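Local coordinates for protein synthesis inhibitor I (Hordeum vulgare, PDB 4FBC) that belongs to the ribosome-inactivating protein family of plants and holds adenosine monophosphate in a pocket in this model, at residues A[265-268]-A[269-273]. The protein carries 3 engineered substitutions. Numbering follows the deposited sequence.
Sequences GGLT and VAKAL
Thr268 caps the start of the final helix by reaching forward with its hydroxyl, OG1, which accepts a hydrogen bond from the backbone N of Lys271 at 3.0 Å. The bond is fairly straight, 162° at the hydrogen. What makes it possible is the first torsion of Thr268: with chi1 at 55°, OG1 sits between the backbone N and the carbonyl carbon, facing the amide three residues on. This is the classic N-cap, giving a partner to an N-H that the first turn of a helix cannot satisfy from within. The carbonyl of the same threonine begins the regular i to i+4 pattern, with Ala272 N 2.9 Å from Thr268 O.

One residue earlier, Leu267 adds an apolar contact beside the cap, against Lys271 and Ala272. Its two methyls divide the work: CD1 lies 3.9 Å from Ala272 CB, while CD2 rests against CG of Lys271, also at 3.9 Å. Only the base of the lysine takes part; the chain then bends at chi2 and carries NZ away to a salt bridge with Glu274, three residues on along the helix.

Glu262, in the loop that follows helix 248-254, accepts from Val269 N and touches the Thr268 side chain, tying that loop to the start of helix 269-278. The buried Ala272 touches Pro54 and Phe260, and Leu273 also touches Pro54, so the first turn of this last helix rests on loops at the protein surface.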
# COMPACT_ATOMS: atom_id res chain seq x y z
N GLY A 265 22.74 -13.91 -3.64
CA GLY A 265 22.78 -14.36 -5.02
C GLY A 265 21.91 -13.55 -5.97
O GLY A 265 22.02 -13.69 -7.19
N GLY A 266 21.05 -12.70 -5.41
CA GLY A 266 20.19 -11.87 -6.23
C GLY A 266 20.75 -10.48 -6.45
O GLY A 266 21.88 -10.18 -6.05
N LEU A 267 19.96 -9.62 -7.09
CA LEU A 267 20.35 -8.24 -7.32
C LEU A 267 20.64 -7.51 -6.01
O LEU A 267 19.93 -7.68 -5.02
CB LEU A 267 19.23 -7.49 -8.05
CG LEU A 267 19.00 -7.84 -9.51
CD1 LEU A 267 17.72 -7.17 -10.02
CD2 LEU A 267 20.18 -7.42 -10.36
N THR A 268 21.66 -6.67 -6.03
CA THR A 268 21.92 -5.76 -4.93
C THR A 268 21.07 -4.53 -5.13
O THR A 268 20.54 -4.29 -6.22
CB THR A 268 23.37 -5.30 -4.93
OG1 THR A 268 23.68 -4.73 -6.21
CG2 THR A 268 24.31 -6.47 -4.64
N VAL A 269 20.96 -3.72 -4.08
CA VAL A 269 20.33 -2.41 -4.17
C VAL A 269 20.91 -1.61 -5.33
O VAL A 269 20.16 -1.08 -6.17
CB VAL A 269 20.45 -1.64 -2.85
CG1 VAL A 269 20.15 -0.17 -3.05
CG2 VAL A 269 19.50 -2.26 -1.82
N ALA A 270 22.23 -1.53 -5.42
CA ALA A 270 22.86 -0.71 -6.45
C ALA A 270 22.58 -1.22 -7.86
O ALA A 270 22.27 -0.44 -8.76
CB ALA A 270 24.37 -0.58 -6.22
N LYS A 271 22.70 -2.53 -8.06
CA LYS A 271 22.49 -3.08 -9.39
C LYS A 271 21.02 -2.97 -9.83
O LYS A 271 20.74 -2.65 -10.98
CB LYS A 271 22.99 -4.52 -9.50
CG LYS A 271 23.15 -5.01 -10.95
CD LYS A 271 24.13 -4.10 -11.71
CE LYS A 271 24.43 -4.59 -13.12
NZ LYS A 271 25.61 -3.85 -13.71
N ALA A 272 20.08 -3.22 -8.92
CA ALA A 272 18.67 -3.11 -9.30
C ALA A 272 18.29 -1.67 -9.62
O ALA A 272 17.45 -1.42 -10.48
CB ALA A 272 17.76 -3.68 -8.19
N LEU A 273 18.91 -0.71 -8.93
CA LEU A 273 18.62 0.69 -9.21
C LEU A 273 19.26 1.07 -10.55
O LEU A 273 18.71 1.87 -11.30
CB LEU A 273 19.12 1.60 -8.07
CG LEU A 273 18.22 1.65 -6.82
CD1 LEU A 273 18.87 2.48 -5.72
CD2 LEU A 273 16.89 2.25 -7.20